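Local structure of Thiol:disulfide interchange protein DsbA (3DVW) at residues 29-34 against 155-160. The protein probably acts as a periplasmic thiol-disulfide oxidoreductase of the DsbA subfamily, introducing disulfide bonds into exported proteins through a redox-active cysteine pair. Sequence-based numbering, arbitrary orientation.
Sequences LEFFGY and TPTVIV
Phe31 sits directly across from Thr157 on one face of an antiparallel strand pair, CB to CB at 4.2 Å; Thr157 OG1 turns back to Gly154 O. With CG anti to the carbonyl carbon (chi1 -70°), the Phe31 ring leans back along its strand, where Leu29 CD1 lies against one of its faces, offset toward the rim. In one of two Ile159 conformers, and so less certainly, CD1 comes to the ring edge, 3.9 Å from Phe31 CE2. Four backbone hydrogen bonds tie Leu29 to Ile159 and Phe31 to Thr157; Leu29 N to Ile159 O is 2.8 Å. Thr157 N to Phe31 O is slightly longer, 3.0 Å. On the other face, the extended Glu30 chain slants across Val158, CG to CG2 at 4.1 Å, and brings OE2 to 4.0 Å from Pro156 CB. Pro156 is the cis-proline of the thioredoxin fold. Just before it, Thr155 lays CG2 on the Phe32 backbone (3.8 Å to Phe32 C), and its side chain touches the redox-active pair Cys36 and Cys39, reduced here. Helix 37-50 covers the Glu30 and Pro156 side, Ile18 touches Phe31 and Ile159, and strands 57-63 and 164-166 continue the sheet on either side.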
loop_
_atom_site.group_PDB
_atom_site.type_symbol
_atom_site.label_atom_id
_atom_site.label_comp_id
_atom_site.label_asym_id
_atom_site.label_seq_id
_atom_site.Cartn_x
_atom_site.Cartn_y
_atom_site.Cartn_z
ATOM N N LEU A 29 4.327 5.148 -2.253
ATOM C CA LEU A 29 4.179 4.231 -1.141
ATOM C C LEU A 29 2.825 4.498 -0.492
ATOM O O LEU A 29 2.565 5.612 -0.070
ATOM C CB LEU A 29 5.323 4.490 -0.144
ATOM C CG LEU A 29 5.196 3.943 1.278
ATOM C CD1 LEU A 29 4.811 2.488 1.349
ATOM C CD2 LEU A 29 6.491 4.184 2.038
ATOM N N GLU A 30 1.973 3.483 -0.433
ATOM C CA GLU A 30 0.699 3.570 0.291
ATOM C C GLU A 30 0.739 2.699 1.543
ATOM O O GLU A 30 0.862 1.481 1.443
ATOM C CB GLU A 30 -0.484 3.132 -0.599
ATOM C CG GLU A 30 -1.837 3.238 0.097
ATOM C CD GLU A 30 -2.938 2.414 -0.528
ATOM O OE1 GLU A 30 -2.652 1.512 -1.338
ATOM O OE2 GLU A 30 -4.108 2.682 -0.140
ATOM N N PHE A 31 0.554 3.326 2.702
ATOM C CA PHE A 31 0.215 2.602 3.935
ATOM C C PHE A 31 -1.293 2.497 4.013
ATOM O O PHE A 31 -1.998 3.483 3.841
ATOM C CB PHE A 31 0.706 3.341 5.183
ATOM C CG PHE A 31 2.190 3.345 5.340
ATOM C CD1 PHE A 31 2.841 2.268 5.919
ATOM C CD2 PHE A 31 2.925 4.435 4.956
ATOM C CE1 PHE A 31 4.217 2.281 6.095
ATOM C CE2 PHE A 31 4.313 4.449 5.127
ATOM C CZ PHE A 31 4.944 3.370 5.700
ATOM N N PHE A 32 -1.767 1.298 4.318
ATOM C CA PHE A 32 -3.189 1.004 4.302
ATOM C C PHE A 32 -3.523 -0.048 5.336
ATOM O O PHE A 32 -2.648 -0.662 5.919
ATOM C CB PHE A 32 -3.605 0.505 2.913
ATOM C CG PHE A 32 -3.158 -0.896 2.627
ATOM C CD1 PHE A 32 -4.028 -1.970 2.779
ATOM C CD2 PHE A 32 -1.841 -1.160 2.241
ATOM C CE1 PHE A 32 -3.606 -3.256 2.578
ATOM C CE2 PHE A 32 -1.417 -2.463 2.026
ATOM C CZ PHE A 32 -2.318 -3.516 2.182
ATOM N N GLY A 33 -4.829 -0.259 5.534
ATOM C CA GLY A 33 -5.328 -1.415 6.252
ATOM C C GLY A 33 -6.498 -2.032 5.508
ATOM O O GLY A 33 -7.321 -1.307 4.953
ATOM N N TYR A 34 -6.586 -3.359 5.488
ATOM C CA TYR A 34 -7.657 -4.025 4.739
ATOM C C TYR A 34 -9.048 -3.814 5.367
ATOM O O TYR A 34 -10.059 -4.014 4.705
ATOM C CB TYR A 34 -7.370 -5.522 4.595
ATOM C CG TYR A 34 -6.360 -5.898 3.537
ATOM C CD1 TYR A 34 -6.532 -5.516 2.209
ATOM C CD2 TYR A 34 -5.261 -6.695 3.852
ATOM C CE1 TYR A 34 -5.621 -5.905 1.212
ATOM C CE2 TYR A 34 -4.344 -7.072 2.888
ATOM C CZ TYR A 34 -4.521 -6.679 1.566
ATOM O OH TYR A 34 -3.604 -7.074 0.594
ATOM N N THR A 155 -4.642 5.900 7.979
ATOM C CA THR A 155 -4.702 5.238 6.679
ATOM C C THR A 155 -5.878 5.795 5.903
ATOM O O THR A 155 -6.929 6.107 6.515
ATOM C CB THR A 155 -4.888 3.728 6.805
ATOM O OG1 THR A 155 -6.066 3.448 7.570
ATOM C CG2 THR A 155 -3.642 3.086 7.426
ATOM N N PRO A 156 -5.735 5.912 4.572
ATOM C CA PRO A 156 -4.512 5.683 3.808
ATOM C C PRO A 156 -3.534 6.821 4.003
ATOM O O PRO A 156 -3.960 7.956 4.221
ATOM C CB PRO A 156 -4.996 5.689 2.356
ATOM C CG PRO A 156 -6.194 6.561 2.381
ATOM C CD PRO A 156 -6.853 6.323 3.696
ATOM N N THR A 157 -2.241 6.498 3.957
ATOM C CA THR A 157 -1.170 7.485 3.910
ATOM C C THR A 157 -0.357 7.190 2.661
ATOM O O THR A 157 0.082 6.051 2.470
ATOM C CB THR A 157 -0.264 7.421 5.138
ATOM O OG1 THR A 157 -1.010 7.845 6.292
ATOM C CG2 THR A 157 0.957 8.317 4.979
ATOM N N VAL A 158 -0.211 8.184 1.782
ATOM C CA VAL A 158 0.549 8.013 0.546
ATOM C C VAL A 158 1.757 8.952 0.557
ATOM O O VAL A 158 1.610 10.160 0.750
ATOM C CB VAL A 158 -0.318 8.266 -0.703
ATOM C CG1 VAL A 158 0.537 8.150 -1.979
ATOM C CG2 VAL A 158 -1.454 7.277 -0.732
ATOM N N ILE A 159 2.939 8.366 0.351
ATOM C CA ILE A 159 4.209 9.078 0.366
ATOM C C ILE A 159 4.924 8.865 -0.966
ATOM O O ILE A 159 5.088 7.707 -1.412
ATOM C CB ILE A 159 5.073 8.567 1.528
ATOM C CG1 ILE A 159 4.443 9.007 2.859
ATOM C CG2 ILE A 159 6.514 9.066 1.408
ATOM C CD1 ILE A 159 4.809 8.140 4.022
ATOM N N VAL A 160 5.343 9.960 -1.608
ATOM C CA VAL A 160 6.028 9.889 -2.896
ATOM C C VAL A 160 7.513 10.216 -2.711
ATOM O O VAL A 160 7.857 11.176 -2.020
ATOM C CB VAL A 160 5.385 10.843 -3.903
ATOM C CG1 VAL A 160 5.999 10.694 -5.264
ATOM C CG2 VAL A 160 3.887 10.550 -4.002
#